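Local structure of Acarbose/maltose binding protein GacH (Streptomyces glaucescens, 3K01) at residues 120-125 with 363-368; 137-142 with 296-301; 318-323 with 336-341; 369-374 with 406-411; 106-111 with 131-136. The protein serves as the solute receptor of an ABC transporter, binding acarbose and a homologue of it and possibly maltose as well. All blocks are in the same frame, centred on the assembly; numbering follows the deposited sequence. Where two conformers were deposited one is given.

Overall arrangement
Contact 2 is the central pairing, between strands 132-148 and 293-302, and its centre lies about 8 Å from that of the chain. Measured centre to centre, contact 5, on the start of strand 132-148, is about 16 Å from it, and contact 1, where strand 363-364 flanks strand 293-302, about 10 Å. Contact 3, just after helix 309-320, touches contacts 1, 2 and 5; its centre is about 32 Å from that of contact 4. Along the chain, contacts 5 and 1 interlock, contacts 2 and 3 fall between the segments of contact 1, and contact 4 comes last. Contacts 1, 2 and 5 reach one mixed sheet, contact 3 packs beside it, and contact 4 lies apart, at the C-terminal tail.

Contact 1 (120-125 with 363-368); sequences LPQAAA and AVERPW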
# COMPACT_ATOMS: atom_id res chain seq x y z
N LEU A 120 8.92 6.22 -9.02
CA LEU A 120 7.51 6.34 -9.37
C LEU A 120 6.91 7.57 -8.69
O LEU A 120 7.21 7.85 -7.54
CB LEU A 120 6.76 5.08 -8.94
CG LEU A 120 7.10 3.81 -9.72
CD1 LEU A 120 6.55 2.58 -8.98
CD2 LEU A 120 6.58 3.84 -11.17
N PRO A 121 6.03 8.30 -9.40
CA PRO A 121 5.60 9.60 -8.85
C PRO A 121 4.86 9.46 -7.50
O PRO A 121 5.05 10.27 -6.58
CB PRO A 121 4.68 10.16 -9.95
CG PRO A 121 4.22 8.95 -10.70
CD PRO A 121 5.44 8.03 -10.72
N GLN A 122 4.06 8.41 -7.35
CA GLN A 122 3.36 8.22 -6.10
C GLN A 122 4.32 7.95 -4.95
O GLN A 122 4.13 8.41 -3.83
CB GLN A 122 2.36 7.05 -6.18
CG GLN A 122 1.29 7.22 -7.25
CD GLN A 122 1.70 6.57 -8.57
OE1 GLN A 122 2.90 6.42 -8.87
NE2 GLN A 122 0.71 6.16 -9.36
N ALA A 123 5.35 7.15 -5.22
CA ALA A 123 6.34 6.81 -4.21
C ALA A 123 7.13 8.06 -3.81
O ALA A 123 7.31 8.31 -2.62
CB ALA A 123 7.28 5.71 -4.72
N ALA A 124 7.54 8.87 -4.79
CA ALA A 124 8.18 10.15 -4.45
C ALA A 124 7.28 11.03 -3.61
O ALA A 124 7.71 11.64 -2.63
CB ALA A 124 8.63 10.87 -5.72
N ALA A 125 6.01 11.11 -4.00
CA ALA A 125 5.09 11.98 -3.27
C ALA A 125 4.92 11.57 -1.82
O ALA A 125 4.75 12.41 -0.94
CB ALA A 125 3.76 12.01 -3.98
N ALA A 363 -1.92 3.09 -8.93
CA ALA A 363 -1.91 3.52 -7.54
C ALA A 363 -2.29 4.99 -7.41
O ALA A 363 -1.87 5.83 -8.22
CB ALA A 363 -0.55 3.25 -6.92
N VAL A 364 -3.04 5.29 -6.35
CA VAL A 364 -3.46 6.65 -6.05
C VAL A 364 -2.83 7.02 -4.72
O VAL A 364 -2.87 6.25 -3.78
CB VAL A 364 -5.03 6.73 -5.94
CG1 VAL A 364 -5.49 8.12 -5.48
CG2 VAL A 364 -5.67 6.37 -7.27
N GLU A 365 -2.28 8.23 -4.66
CA GLU A 365 -1.64 8.68 -3.45
C GLU A 365 -2.60 8.76 -2.28
O GLU A 365 -3.79 9.09 -2.46
CB GLU A 365 -1.07 10.08 -3.67
CG GLU A 365 0.09 10.16 -4.65
CD GLU A 365 0.56 11.59 -4.90
OE1 GLU A 365 0.47 12.41 -3.98
OE2 GLU A 365 1.05 11.87 -6.03
N ARG A 366 -2.10 8.49 -1.09
CA ARG A 366 -2.82 8.81 0.14
C ARG A 366 -2.81 10.33 0.32
O ARG A 366 -1.99 11.02 -0.28
CB ARG A 366 -2.06 8.26 1.35
CG ARG A 366 -1.73 6.81 1.31
CD ARG A 366 -2.86 5.90 1.75
NE ARG A 366 -2.31 4.56 1.85
CZ ARG A 366 -1.96 3.91 2.96
NH1 ARG A 366 -2.23 4.37 4.18
NH2 ARG A 366 -1.45 2.69 2.82
N PRO A 367 -3.68 10.85 1.21
CA PRO A 367 -3.45 12.21 1.67
C PRO A 367 -2.26 12.18 2.63
O PRO A 367 -2.26 11.45 3.61
CB PRO A 367 -4.76 12.58 2.41
CG PRO A 367 -5.36 11.29 2.76
CD PRO A 367 -4.87 10.22 1.83
N TRP A 368 -1.26 13.01 2.34
CA TRP A 368 -0.00 12.93 3.07
C TRP A 368 -0.04 13.85 4.28
O TRP A 368 0.72 14.83 4.38
CB TRP A 368 1.18 13.25 2.14
CG TRP A 368 1.20 12.38 0.92
CD1 TRP A 368 1.11 12.81 -0.36
CD2 TRP A 368 1.28 10.94 0.88
NE1 TRP A 368 1.15 11.73 -1.23
CE2 TRP A 368 1.26 10.58 -0.50
CE3 TRP A 368 1.38 9.94 1.84
CZ2 TRP A 368 1.31 9.26 -0.92
CZ3 TRP A 368 1.45 8.63 1.41
CH2 TRP A 368 1.41 8.30 0.02
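Gln-122 of helix 121-125 reaches across to Ala-363 on the short strand 363-364, which lies parallel to strand 293-302 in the mixed sheet of this solute-binding-protein fold. The glutamine chain bends at chi2 (93°), which swings its amide onto the strand, and NE2 donates to Ala-363 O at 2.8 Å. The bond is fairly straight, with an N-H...O angle of 155°, although the donor comes in tilted from the carbonyl plane. A long amide suits the place because it bridges from helix to backbone, while the small Ala-363 leaves it room.

The tighter part lies further along, where the methyl of Ala-125 sits over the face of the Glu-365 carboxylate, with CB 3.3 Å from OE1. The small size of alanine lets the helix come this near. Next to it, the Trp-368 indole carries Ala-125 O over one face and Arg-366 O over the opposite one. Gln-295 of strand 293-302 donates from NE2 to Gln-122 O.

Toward solvent the contact thins out: the exposed Pro-121 approaches Glu-365 only through its carbonyl, O to OE2 4.3 Å. The indole helps to hold the carboxylate, for Trp-368 NE1 donates to Glu-365 OE1 at 2.9 Å, with OE1 nearly in the ring plane but met from above the plane of the carboxylate.

Contact 2 (137-142 with 296-301); sequences PQVIDT and GGWNLS
A classic beta bulge marks this antiparallel strand pair: Gln-138 and Val-139 both face Trp-298, whose carbonyl oxygen takes a bond from Val-139 N at 3.0 Å and a weak, bent one from Gln-138 N. Trp-298 N returns a bond to Val-139 O at 2.9 Å. Beyond the bulge Asp-141 and Gly-296 form a hydrogen-bonded pair and exchange two backbone bonds.

Segments 137-142 and 296-301 run antiparallel, 171° between their directions, as part of strands 132-148 and 293-302 in the mixed sheet of the binding-protein fold. Strand 132-148 also pairs with strands 254-259 and 279-283.

Glycines suit this end, where bare backbone lets the strands come close. Gly-296 CA lies 3.1 Å from Asp-141 OD1, and Gly-297 CA makes a CA-H...O contact with Val-139 O at 3.2 Å. Asp-141 comes so near because chi1 (60°) puts its CG between backbone N and carbonyl carbon. On the same face, Val-139 CG2 meets the indole edge in plane, 3.9 Å from Trp-298 CD1. Gln-138 stretches out alongside the tryptophan, its OE1 3.5 Å from Trp-298 CB and bonded to Arg-89 NE, whose charge also makes a cation-pi contact with Trp-298.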
# COMPACT_ATOMS: atom_id res chain seq x y z
N PRO A 137 12.15 6.74 -1.03
CA PRO A 137 11.31 5.55 -1.27
C PRO A 137 12.09 4.26 -1.28
O PRO A 137 13.26 4.22 -1.68
CB PRO A 137 10.72 5.81 -2.67
CG PRO A 137 10.92 7.30 -2.91
CD PRO A 137 12.25 7.56 -2.25
N GLN A 138 11.42 3.19 -0.87
CA GLN A 138 12.05 1.87 -0.84
C GLN A 138 11.24 0.84 -1.65
O GLN A 138 11.73 0.36 -2.68
CB GLN A 138 12.25 1.40 0.59
CG GLN A 138 13.08 0.14 0.68
CD GLN A 138 12.98 -0.49 2.03
OE1 GLN A 138 11.87 -0.68 2.54
NE2 GLN A 138 14.14 -0.79 2.67
N VAL A 139 10.01 0.53 -1.22
CA VAL A 139 9.17 -0.41 -1.98
C VAL A 139 7.75 0.12 -2.05
O VAL A 139 7.32 0.93 -1.21
CB VAL A 139 9.16 -1.84 -1.36
CG1 VAL A 139 10.55 -2.50 -1.42
CG2 VAL A 139 8.68 -1.80 0.04
N ILE A 140 7.01 -0.34 -3.05
CA ILE A 140 5.60 0.06 -3.24
C ILE A 140 4.72 -1.18 -3.33
O ILE A 140 5.17 -2.23 -3.76
CB ILE A 140 5.44 0.93 -4.53
CG1 ILE A 140 4.01 1.49 -4.73
CG2 ILE A 140 5.94 0.19 -5.78
CD1 ILE A 140 3.97 2.74 -5.60
N ASP A 141 3.46 -1.04 -2.92
CA ASP A 141 2.50 -2.07 -3.27
C ASP A 141 1.12 -1.42 -3.41
O ASP A 141 0.95 -0.20 -3.27
CB ASP A 141 2.54 -3.24 -2.28
CG ASP A 141 2.24 -2.82 -0.87
OD1 ASP A 141 1.45 -1.88 -0.66
OD2 ASP A 141 2.80 -3.44 0.07
N THR A 142 0.14 -2.23 -3.78
CA THR A 142 -1.23 -1.74 -4.00
C THR A 142 -2.16 -2.93 -4.01
O THR A 142 -1.73 -4.08 -3.84
CB THR A 142 -1.31 -0.95 -5.33
OG1 THR A 142 -2.54 -0.21 -5.42
CG2 THR A 142 -1.15 -1.82 -6.56
N GLY A 296 0.41 1.50 -0.97
CA GLY A 296 1.14 1.09 0.21
C GLY A 296 2.63 1.06 -0.07
O GLY A 296 3.11 1.49 -1.12
N GLY A 297 3.36 0.53 0.90
CA GLY A 297 4.80 0.37 0.75
C GLY A 297 5.56 1.00 1.90
O GLY A 297 5.00 1.40 2.93
N TRP A 298 6.87 1.10 1.69
CA TRP A 298 7.81 1.52 2.72
C TRP A 298 8.80 2.48 2.13
O TRP A 298 9.22 2.34 0.99
CB TRP A 298 8.59 0.32 3.30
CG TRP A 298 7.70 -0.65 4.06
CD1 TRP A 298 7.02 -1.71 3.54
CD2 TRP A 298 7.34 -0.57 5.44
NE1 TRP A 298 6.29 -2.32 4.54
CE2 TRP A 298 6.47 -1.64 5.71
CE3 TRP A 298 7.72 0.29 6.49
CZ2 TRP A 298 5.94 -1.87 6.99
CZ3 TRP A 298 7.20 0.07 7.75
CH2 TRP A 298 6.30 -1.00 7.99
N ASN A 299 9.21 3.41 2.99
CA ASN A 299 10.24 4.41 2.75
C ASN A 299 11.29 4.26 3.84
O ASN A 299 11.14 3.48 4.79
CB ASN A 299 9.59 5.80 2.77
CG ASN A 299 8.59 5.99 1.64
OD1 ASN A 299 8.71 5.39 0.59
ND2 ASN A 299 7.61 6.85 1.86
N LEU A 300 12.34 5.07 3.73
CA LEU A 300 13.37 5.17 4.76
C LEU A 300 13.52 6.61 5.19
O LEU A 300 13.61 7.50 4.34
CB LEU A 300 14.71 4.69 4.23
CG LEU A 300 14.66 3.26 3.71
CD1 LEU A 300 15.46 3.12 2.41
CD2 LEU A 300 15.07 2.30 4.80
N SER A 301 13.51 6.83 6.50
CA SER A 301 13.61 8.16 7.06
C SER A 301 14.73 8.23 8.08
O SER A 301 15.17 7.22 8.62
CB SER A 301 12.29 8.52 7.74
OG SER A 301 11.25 8.54 6.78

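Contact 3 (318-323 with 336-341); sequences YMSSAK and PTRTSV
Ser-320 O, at the end of helix 309-320, takes the shortest polar bond of this contact, from Arg-338 NE at 2.7 Å. The N-H...O angle of 170° makes it nearly straight, and the oxygen sits at the guanidinium edge, close to that group's plane. Arg-338 gets there with a chain extended from CG to NE, so that a residue of the loop 336-341 can span to the break between two helices. Arginine suits the task because NE serves one partner while the terminal nitrogens serve others: NH1 makes a salt bridge with Asp-118, whose carboxylate also bonds to Ser-340 OG, and NH2 bonds weakly to a water that donates to Ser-320 OG, itself bonded to Pro-137 O. These partners probably hold the guanidinium plane in its orientation, and the positive charge may be welcome at the carbonyl end of a helix.

Beside the polar bond lies a small apolar patch. The methyl of Ala-322, in the first turn of the next helix, rests 3.9 Å from Arg-338 CD and 3.8 Å from Val-341 CG2. A short side chain fits there, since the arginine chain and the valine branch both approach it.

Ser-321, between the helices, ties them together. Its OG donates to Tyr-318 O at 2.7 Å, and the same carbonyl also takes Ser-321 N, while OG bonds to Val-324 N as well. This is a junction in which helix 322-332 starts right after helix 309-320, at a serine N-cap, with the arginine of the following loop bound to the last carbonyl before the cap.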
# COMPACT_ATOMS: atom_id res chain seq x y z
N TYR A 318 22.01 4.77 -0.02
CA TYR A 318 22.40 3.41 -0.36
C TYR A 318 21.21 2.44 -0.36
O TYR A 318 21.01 1.70 -1.33
CB TYR A 318 23.48 2.95 0.62
CG TYR A 318 23.71 1.46 0.64
CD1 TYR A 318 24.43 0.82 -0.37
CD2 TYR A 318 23.18 0.69 1.67
CE1 TYR A 318 24.64 -0.55 -0.34
CE2 TYR A 318 23.37 -0.69 1.70
CZ TYR A 318 24.09 -1.28 0.70
OH TYR A 318 24.27 -2.67 0.73
N MET A 319 20.40 2.47 0.69
CA MET A 319 19.31 1.50 0.74
C MET A 319 18.23 1.78 -0.30
O MET A 319 17.50 0.86 -0.70
CB MET A 319 18.72 1.48 2.13
CG MET A 319 19.64 0.92 3.21
SD MET A 319 20.02 -0.84 2.99
CE MET A 319 18.52 -1.67 3.57
N SER A 320 18.10 3.04 -0.74
CA SER A 320 17.12 3.43 -1.77
C SER A 320 17.67 3.28 -3.18
O SER A 320 16.94 3.48 -4.16
CB SER A 320 16.67 4.88 -1.53
OG SER A 320 15.63 5.29 -2.42
N SER A 321 18.96 2.94 -3.29
CA SER A 321 19.64 2.91 -4.59
C SER A 321 19.09 1.85 -5.55
O SER A 321 18.53 0.83 -5.10
CB SER A 321 21.15 2.69 -4.40
OG SER A 321 21.42 1.36 -3.97
N ALA A 322 19.29 2.06 -6.84
CA ALA A 322 18.85 1.08 -7.81
C ALA A 322 19.45 -0.28 -7.52
O ALA A 322 18.78 -1.32 -7.62
CB ALA A 322 19.19 1.51 -9.22
N LYS A 323 20.73 -0.31 -7.17
CA LYS A 323 21.37 -1.59 -6.93
C LYS A 323 20.69 -2.36 -5.79
O LYS A 323 20.40 -3.56 -5.93
CB LYS A 323 22.87 -1.38 -6.65
CG LYS A 323 23.63 -2.68 -6.46
CD LYS A 323 25.09 -2.38 -6.08
CE LYS A 323 25.86 -3.66 -5.78
NZ LYS A 323 27.29 -3.35 -5.47
N PRO A 336 9.98 -2.60 -6.61
CA PRO A 336 10.79 -1.38 -6.48
C PRO A 336 10.04 -0.10 -6.72
O PRO A 336 8.98 -0.07 -7.35
CB PRO A 336 11.87 -1.55 -7.55
CG PRO A 336 11.43 -2.67 -8.43
CD PRO A 336 10.29 -3.39 -7.82
N THR A 337 10.62 1.00 -6.25
CA THR A 337 10.05 2.30 -6.58
C THR A 337 10.77 2.97 -7.73
O THR A 337 10.24 3.91 -8.32
CB THR A 337 10.09 3.24 -5.40
OG1 THR A 337 11.46 3.50 -5.03
CG2 THR A 337 9.36 2.62 -4.23
N ARG A 338 11.95 2.50 -8.08
CA ARG A 338 12.74 3.15 -9.16
C ARG A 338 12.34 2.63 -10.53
O ARG A 338 12.38 1.47 -10.75
CB ARG A 338 14.22 2.89 -8.93
CG ARG A 338 14.79 3.79 -7.83
CD ARG A 338 16.28 3.53 -7.63
NE ARG A 338 16.84 4.47 -6.67
CZ ARG A 338 17.23 5.67 -7.02
NH1 ARG A 338 17.44 5.98 -8.26
NH2 ARG A 338 17.47 6.54 -6.10
N THR A 339 11.97 3.51 -11.43
CA THR A 339 11.51 3.08 -12.74
C THR A 339 12.60 2.31 -13.49
O THR A 339 12.31 1.33 -14.19
CB THR A 339 10.97 4.26 -13.57
OG1 THR A 339 12.03 5.18 -13.83
CG2 THR A 339 9.87 4.98 -12.84
N SER A 340 13.85 2.70 -13.29
CA SER A 340 14.97 2.05 -13.96
C SER A 340 15.08 0.59 -13.58
O SER A 340 15.50 -0.25 -14.41
CB SER A 340 16.30 2.75 -13.65
OG SER A 340 16.67 2.64 -12.27
N VAL A 341 14.73 0.26 -12.34
CA VAL A 341 14.94 -1.10 -11.86
C VAL A 341 13.99 -2.09 -12.55
O VAL A 341 14.33 -3.24 -12.76
CB VAL A 341 14.80 -1.14 -10.32
CG1 VAL A 341 14.91 -2.56 -9.78
CG2 VAL A 341 15.90 -0.27 -9.69
O HOH W 1 16.19 7.88 -3.37

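Contact 4 (369-374 with 406-411); sequences IAEGNA and KLLKDY
Leu-407, in the last turn of helix 393-407, touches Ala-374 through one methyl: CD1 lies 3.6 Å from Ala-374 O and 4.2 Å from Ala-374 CB. The alanine is small enough for the leucine branch to come up to its backbone.

Leu-408 is the first residue to leave the helix, and its CD2 methyl meets both Glu-371 and Ile-369. It lies against the whole length of the Glu-371 side chain, with the carboxylate oxygen OE1 3.5 Å from Leu-408 CD2. The glutamate bends at chi2 (91°), which lays its carbons and its carboxylate along the methyl. From another direction Ile-369 comes across at about a right angle, its CD1 3.7 Å from Leu-408 CD2. A branched leucine suits this buried spot because its two methyls serve two sets of partners, CD2 the loop and CD1 the face of Tyr-411.

The contact joins the C-terminal tail to the loop between strand 363-364 and helix 376-387, and both Leu-408 and Tyr-411 also touch Val-204 of a two-stranded antiparallel sheet.

Next comes a type I turn from Leu-408 to Tyr-411, closed by a bond from Tyr-411 N to Leu-408 O. The turn brings the tyrosine back over its own leucine, with Leu-408 CD1 3.8 Å above one face of the ring, toward the rim. Ile-369 approaches the phenol end, its CG2 3.7 Å from Tyr-411 OH.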
# COMPACT_ATOMS: atom_id res chain seq x y z
N ILE A 369 -0.94 13.53 5.20
CA ILE A 369 -1.24 14.39 6.35
C ILE A 369 -1.07 13.60 7.64
O ILE A 369 -1.10 12.36 7.63
CB ILE A 369 -2.65 15.03 6.25
CG1 ILE A 369 -3.75 13.96 6.29
CG2 ILE A 369 -2.77 15.88 4.98
CD1 ILE A 369 -5.16 14.57 6.35
N ALA A 370 -0.92 14.31 8.75
CA ALA A 370 -0.70 13.71 10.05
C ALA A 370 -1.79 12.68 10.37
O ALA A 370 -1.52 11.61 10.93
CB ALA A 370 -0.69 14.81 11.12
N GLU A 371 -3.02 13.00 10.00
CA GLU A 371 -4.19 12.19 10.34
C GLU A 371 -4.54 11.17 9.28
O GLU A 371 -5.63 10.60 9.34
CB GLU A 371 -5.40 13.11 10.53
CG GLU A 371 -5.21 14.17 11.59
CD GLU A 371 -4.64 15.48 11.04
OE1 GLU A 371 -4.10 15.54 9.90
OE2 GLU A 371 -4.76 16.48 11.80
N GLY A 372 -3.65 10.91 8.32
CA GLY A 372 -4.01 10.00 7.23
C GLY A 372 -4.59 8.68 7.71
O GLY A 372 -5.61 8.23 7.20
N ASN A 373 -3.96 8.06 8.69
CA ASN A 373 -4.44 6.75 9.13
C ASN A 373 -5.77 6.83 9.89
O ASN A 373 -6.59 5.89 9.81
CB ASN A 373 -3.34 5.96 9.86
CG ASN A 373 -2.49 5.12 8.89
OD1 ASN A 373 -2.87 4.89 7.73
ND2 ASN A 373 -1.33 4.65 9.37
N ALA A 374 -6.02 7.96 10.54
CA ALA A 374 -7.26 8.18 11.26
C ALA A 374 -8.46 8.27 10.30
O ALA A 374 -9.60 8.13 10.71
CB ALA A 374 -7.15 9.47 12.10
N LYS A 406 -14.45 16.64 12.00
CA LYS A 406 -14.15 16.61 13.43
C LYS A 406 -12.69 16.27 13.70
O LYS A 406 -12.07 16.84 14.61
CB LYS A 406 -15.08 15.63 14.15
CG LYS A 406 -16.48 16.16 14.35
CD LYS A 406 -17.39 15.10 14.93
CE LYS A 406 -18.67 15.71 15.49
NZ LYS A 406 -19.63 16.13 14.43
N LEU A 407 -12.12 15.36 12.91
CA LEU A 407 -10.70 14.95 13.00
C LEU A 407 -9.74 16.04 12.52
O LEU A 407 -8.64 16.20 13.07
CB LEU A 407 -10.45 13.73 12.11
CG LEU A 407 -10.94 12.40 12.65
CD1 LEU A 407 -10.87 11.42 11.49
CD2 LEU A 407 -10.11 11.95 13.86
N LEU A 408 -10.16 16.73 11.47
CA LEU A 408 -9.38 17.75 10.76
C LEU A 408 -10.06 19.09 11.04
O LEU A 408 -10.83 19.64 10.24
CB LEU A 408 -9.36 17.49 9.25
CG LEU A 408 -8.93 16.10 8.79
CD1 LEU A 408 -9.27 15.95 7.35
CD2 LEU A 408 -7.43 15.90 8.97
N LYS A 409 -9.75 19.60 12.20
CA LYS A 409 -10.35 20.80 12.73
C LYS A 409 -10.30 22.01 11.81
O LYS A 409 -11.16 22.89 11.92
CB LYS A 409 -9.70 21.11 14.08
CG LYS A 409 -9.94 20.04 15.17
CD LYS A 409 -9.43 20.53 16.54
CE LYS A 409 -8.86 19.39 17.45
NZ LYS A 409 -8.01 19.86 18.65
N ASP A 410 -9.31 22.08 10.92
CA ASP A 410 -9.18 23.23 10.02
C ASP A 410 -9.51 22.95 8.56
O ASP A 410 -9.11 23.69 7.66
CB ASP A 410 -7.79 23.86 10.14
CG ASP A 410 -6.66 22.92 9.75
OD1 ASP A 410 -6.89 21.71 9.49
OD2 ASP A 410 -5.50 23.39 9.68
N TYR A 411 -10.23 21.86 8.31
CA TYR A 411 -10.72 21.60 6.96
C TYR A 411 -12.17 22.02 6.83
O TYR A 411 -12.93 21.93 7.80
CB TYR A 411 -10.58 20.11 6.63
CG TYR A 411 -9.22 19.68 6.14
CD1 TYR A 411 -8.06 19.93 6.90
CD2 TYR A 411 -9.09 18.99 4.93
CE1 TYR A 411 -6.81 19.52 6.43
CE2 TYR A 411 -7.86 18.58 4.48
CZ TYR A 411 -6.72 18.86 5.21
OH TYR A 411 -5.49 18.43 4.74

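Contact 5 (106-111 with 131-136); sequences PLDGTP and GKTYAV
Pro-106 opens this contact by resting obliquely against the ring of Tyr-134, with Pro-106 CA 3.8 Å from Tyr-134 CE1 and CB alongside. The segment it begins is a loop that folds through a type II beta turn, Leu-107 to Thr-110, beside the start of strand 132-148 in the binding-protein fold. A proline suits this exposed edge because its CA and CB give the tyrosine an apolar neighbour.

Leu-107 follows with a backbone bond, N to Thr-133 O at 2.8 Å, that runs nearly along the C=O axis. Its side chain turns inward, and CD1 lies 3.6 Å from Ala-135 N and 4.3 Å from Val-136 CG1. Tyr-313 of helix 309-320 and Val-302 of strand 293-302 also touch it, so the leucine is buried between the loop, that strand and that helix.

Asp-108 grips Thr-133 at two points. With CG beside its own backbone N (chi1 -52°), the carboxylate swings toward the strand. There OD2 uses its syn lone pair to take Thr-133 N at 2.8 Å, almost straight at 177°, while OD1 accepts from Thr-133 OG1 at 2.8 Å on the syn side. A carboxylate suits the place, having two acceptors for the N-H and the hydroxyl of one threonine. Arg-128 NH1 bonds to the same hydroxyl and makes a long, weak ion pair with the aspartate.

Gly-109, with its positive phi of 68°, takes the third position of the turn, a place that suits a residue without a side chain. Thr-110 N closes the turn with a weak bond to Leu-107 O, and Thr-110 OG1 donates to that Leu-107 O at 2.7 Å.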
# COMPACT_ATOMS: atom_id res chain seq x y z
N PRO A 106 14.59 16.73 8.04
CA PRO A 106 14.29 17.07 6.65
C PRO A 106 15.48 16.75 5.74
O PRO A 106 16.63 16.93 6.14
CB PRO A 106 14.07 18.59 6.71
CG PRO A 106 14.92 19.05 7.86
CD PRO A 106 14.82 17.93 8.88
N LEU A 107 15.20 16.30 4.53
CA LEU A 107 16.24 15.79 3.66
C LEU A 107 16.51 16.71 2.48
O LEU A 107 17.47 16.48 1.74
CB LEU A 107 15.89 14.38 3.18
CG LEU A 107 15.70 13.33 4.27
CD1 LEU A 107 15.41 11.96 3.65
CD2 LEU A 107 16.90 13.22 5.20
N ASP A 108 15.69 17.74 2.26
CA ASP A 108 15.98 18.66 1.15
C ASP A 108 17.31 19.33 1.34
O ASP A 108 17.70 19.65 2.46
CB ASP A 108 14.90 19.72 1.02
CG ASP A 108 13.53 19.11 0.95
OD1 ASP A 108 13.14 18.61 -0.14
OD2 ASP A 108 12.93 19.03 2.04
N GLY A 109 18.05 19.45 0.26
CA GLY A 109 19.36 20.08 0.33
C GLY A 109 20.35 19.25 1.12
O GLY A 109 21.29 19.79 1.70
N THR A 110 20.16 17.93 1.14
CA THR A 110 21.11 17.00 1.75
C THR A 110 21.50 15.95 0.76
O THR A 110 20.79 15.70 -0.21
CB THR A 110 20.58 16.26 2.99
OG1 THR A 110 19.71 15.19 2.58
CG2 THR A 110 19.87 17.20 3.96
N PRO A 111 22.65 15.31 1.00
CA PRO A 111 23.14 14.26 0.11
C PRO A 111 22.24 13.03 0.13
O PRO A 111 22.46 12.09 -0.64
CB PRO A 111 24.51 13.92 0.71
CG PRO A 111 24.95 15.17 1.38
CD PRO A 111 23.69 15.81 1.91
N GLY A 131 5.48 20.36 2.06
CA GLY A 131 6.46 21.02 1.22
C GLY A 131 7.91 20.68 1.53
O GLY A 131 8.80 21.30 0.93
N LYS A 132 8.18 19.71 2.42
CA LYS A 132 9.55 19.25 2.68
C LYS A 132 9.64 17.74 2.53
O LYS A 132 8.63 17.04 2.66
CB LYS A 132 10.04 19.67 4.06
CG LYS A 132 10.22 21.19 4.21
CD LYS A 132 10.70 21.56 5.60
CE LYS A 132 10.94 23.06 5.73
NZ LYS A 132 11.12 23.40 7.17
N THR A 133 10.83 17.24 2.26
CA THR A 133 11.05 15.80 2.06
C THR A 133 11.59 15.21 3.34
O THR A 133 12.58 15.71 3.91
CB THR A 133 12.08 15.60 0.94
OG1 THR A 133 11.62 16.29 -0.23
CG2 THR A 133 12.25 14.12 0.62
N TYR A 134 10.96 14.13 3.83
CA TYR A 134 11.36 13.48 5.06
C TYR A 134 11.67 11.99 4.90
O TYR A 134 11.78 11.26 5.89
CB TYR A 134 10.27 13.64 6.13
CG TYR A 134 10.08 15.07 6.58
CD1 TYR A 134 10.90 15.60 7.57
CD2 TYR A 134 9.09 15.87 6.03
CE1 TYR A 134 10.73 16.92 8.00
CE2 TYR A 134 8.93 17.18 6.44
CZ TYR A 134 9.73 17.68 7.43
OH TYR A 134 9.57 19.00 7.84
N ALA A 135 11.80 11.54 3.66
CA ALA A 135 12.11 10.12 3.44
C ALA A 135 12.64 9.95 2.05
O ALA A 135 12.58 10.86 1.23
CB ALA A 135 10.84 9.23 3.66
N VAL A 136 13.14 8.74 1.79
CA VAL A 136 13.42 8.27 0.43
C VAL A 136 12.61 6.97 0.20
O VAL A 136 12.42 6.19 1.12
CB VAL A 136 14.92 8.02 0.16
CG1 VAL A 136 15.68 9.35 0.21
CG2 VAL A 136 15.53 7.03 1.17
O HOH W 2 11.10 20.96 -1.26